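PDB 4NRH: chaperone SycD from Chlamydia pneumoniae, which is a type III secretion chaperone of the LcrH/SycD family that binds CopN, in a gatekeeper-chaperone complex thought to direct translocator secretion. Local coordinates for residues W97-A102 against H115-T120. Numbering follows the deposited sequence.
Sequences WFSLGA and HAYGVT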
loop_
_atom_site.group_PDB
_atom_site.type_symbol
_atom_site.label_atom_id
_atom_site.label_comp_id
_atom_site.label_asym_id
_atom_site.label_seq_id
_atom_site.Cartn_x
_atom_site.Cartn_y
_atom_site.Cartn_z
ATOM N N TRP D 97 -12.073 14.169 15.315
ATOM C CA TRP D 97 -12.080 13.183 16.391
ATOM C C TRP D 97 -13.427 13.119 17.106
ATOM O O TRP D 97 -13.881 12.043 17.496
ATOM C CB TRP D 97 -10.980 13.500 17.405
ATOM C CG TRP D 97 -9.603 13.118 16.965
ATOM C CD1 TRP D 97 -8.646 13.944 16.451
ATOM C CD2 TRP D 97 -9.015 11.815 17.029
ATOM N NE1 TRP D 97 -7.502 13.233 16.181
ATOM C CE2 TRP D 97 -7.704 11.922 16.527
ATOM C CE3 TRP D 97 -9.472 10.565 17.459
ATOM C CZ2 TRP D 97 -6.843 10.829 16.447
ATOM C CZ3 TRP D 97 -8.618 9.481 17.375
ATOM C CH2 TRP D 97 -7.320 9.619 16.871
ATOM N N PHE D 98 -14.059 14.275 17.279
ATOM C CA PHE D 98 -15.316 14.357 18.014
ATOM C C PHE D 98 -16.428 13.654 17.244
ATOM O O PHE D 98 -17.204 12.886 17.814
ATOM C CB PHE D 98 -15.695 15.817 18.277
ATOM C CG PHE D 98 -16.541 16.016 19.505
ATOM C CD1 PHE D 98 -16.943 14.936 20.274
ATOM C CD2 PHE D 98 -16.937 17.287 19.887
ATOM C CE1 PHE D 98 -17.721 15.120 21.403
ATOM C CE2 PHE D 98 -17.716 17.478 21.015
ATOM C CZ PHE D 98 -18.107 16.393 21.773
ATOM N N SER D 99 -16.498 13.923 15.945
ATOM C CA SER D 99 -17.487 13.288 15.086
ATOM C C SER D 99 -17.205 11.796 14.936
ATOM O O SER D 99 -18.127 10.993 14.794
ATOM C CB SER D 99 -17.516 13.966 13.715
ATOM O OG SER D 99 -17.969 15.305 13.821
ATOM N N LEU D 100 -15.926 11.431 14.963
ATOM C CA LEU D 100 -15.536 10.026 14.935
ATOM C C LEU D 100 -16.001 9.340 16.215
ATOM O O LEU D 100 -16.518 8.224 16.183
ATOM C CB LEU D 100 -14.020 9.883 14.770
ATOM C CG LEU D 100 -13.446 8.470 14.908
ATOM C CD1 LEU D 100 -14.129 7.506 13.945
ATOM C CD2 LEU D 100 -11.939 8.472 14.692
ATOM N N GLY D 101 -15.811 10.022 17.341
ATOM C CA GLY D 101 -16.233 9.512 18.632
ATOM C C GLY D 101 -17.734 9.322 18.721
ATOM O O GLY D 101 -18.210 8.306 19.226
ATOM N N ALA D 102 -18.479 10.309 18.231
ATOM C CA ALA D 102 -19.936 10.257 18.234
ATOM C C ALA D 102 -20.458 9.103 17.383
ATOM O O ALA D 102 -21.415 8.427 17.760
ATOM C CB ALA D 102 -20.512 11.578 17.745
ATOM N N HIS D 115 -11.569 6.634 23.262
ATOM C CA HIS D 115 -10.276 7.111 22.787
ATOM C C HIS D 115 -10.409 8.385 21.957
ATOM O O HIS D 115 -9.633 9.325 22.125
ATOM C CB HIS D 115 -9.573 6.027 21.965
ATOM C CG HIS D 115 -8.306 6.489 21.320
ATOM N ND1 HIS D 115 -8.177 6.642 19.954
ATOM C CD2 HIS D 115 -7.110 6.841 21.850
ATOM C CE1 HIS D 115 -6.958 7.061 19.673
ATOM N NE2 HIS D 115 -6.288 7.190 20.807
ATOM N N ALA D 116 -11.395 8.408 21.066
ATOM C CA ALA D 116 -11.623 9.561 20.201
ATOM C C ALA D 116 -12.045 10.782 21.013
ATOM O O ALA D 116 -11.597 11.900 20.748
ATOM C CB ALA D 116 -12.669 9.234 19.145
ATOM N N TYR D 117 -12.912 10.562 21.998
ATOM C CA TYR D 117 -13.327 11.623 22.913
ATOM C C TYR D 117 -12.141 12.161 23.709
ATOM O O TYR D 117 -12.023 13.368 23.927
ATOM C CB TYR D 117 -14.407 11.118 23.872
ATOM C CG TYR D 117 -15.766 10.924 23.237
ATOM C CD1 TYR D 117 -16.189 11.731 22.190
ATOM C CD2 TYR D 117 -16.632 9.939 23.696
ATOM C CE1 TYR D 117 -17.434 11.559 21.612
ATOM C CE2 TYR D 117 -17.877 9.760 23.126
ATOM C CZ TYR D 117 -18.274 10.571 22.086
ATOM O OH TYR D 117 -19.514 10.390 21.519
ATOM N N GLY D 118 -11.268 11.255 24.140
ATOM C CA GLY D 118 -10.091 11.624 24.906
ATOM C C GLY D 118 -9.132 12.496 24.120
ATOM O O GLY D 118 -8.557 13.441 24.659
ATOM N N VAL D 119 -8.960 12.176 22.842
ATOM C CA VAL D 119 -8.105 12.969 21.966
ATOM C C VAL D 119 -8.713 14.350 21.737
ATOM O O VAL D 119 -8.006 15.359 21.739
ATOM C CB VAL D 119 -7.883 12.271 20.610
ATOM C CG1 VAL D 119 -7.171 13.201 19.642
ATOM C CG2 VAL D 119 -7.086 10.990 20.801
ATOM N N THR D 120 -10.031 14.384 21.553
ATOM C CA THR D 120 -10.758 15.637 21.380
ATOM C C THR D 120 -10.513 16.565 22.566
ATOM O O THR D 120 -10.327 17.770 22.397
ATOM C CB THR D 120 -12.275 15.399 21.222
ATOM O OG1 THR D 120 -12.507 14.453 20.172
ATOM C CG2 THR D 120 -12.989 16.700 20.891
#
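The side chain of Trp-97 packs as a knob into a hole formed by His-115, Ala-116, Val-119 and Thr-120, its indole over Val-119. Val-119 CG1 sits 3.3 Å from the centroid of the five-membered ring and 6° off its normal, a CH-pi contact over the face; Trp-97 CE3 reaches Ala-116 CB at 3.9 Å. His-115 CE1 approaches Trp-97 CZ3 at 3.7 Å, while NE1 of the indole is hydrogen-bonded to the carbonyl of Pro-91.

The helix axes come within 7.9 Å at 156°, nearly antiparallel, and the absence of a side chain at Gly-101 is consistent with this closeness: its CA is 4.9 Å from that of Ala-116 and 3.6 Å from Ala-116 CB. A CB on Gly-101 would stand 2.7 Å from Tyr-117 CE1, a clash, and a tight 3.4 Å from Ala-116 CB. Gly-101 CA lies off-centre over the Tyr-117 ring, 4.3 Å from its centroid, and the Tyr-117 hydroxyl is hydrogen-bonded to His-105. Phe-98 meets Tyr-117 rim to rim (CE1 to CE1, 3.6 Å; planes at 84°) and continues onto Tyr-129 and Tyr-133 of helix 129-140.

Helices 94-106 and 110-123 pair as the antiparallel helical hairpin of a tetratricopeptide repeat, with Trp-97, Leu-100 and Gly-101 at its consensus Trp, Leu and Gly positions. Thr-120 OG1, 3.3 Å from Trp-97 CB, donates to Ala-116 O (2.8 Å) within its own helix, so this polar group is satisfied locally. With 472 Å² buried and no clear hydrogen bond between the segments, the pairing appears to rest mainly on apolar and aromatic packing, including the CH-pi contact.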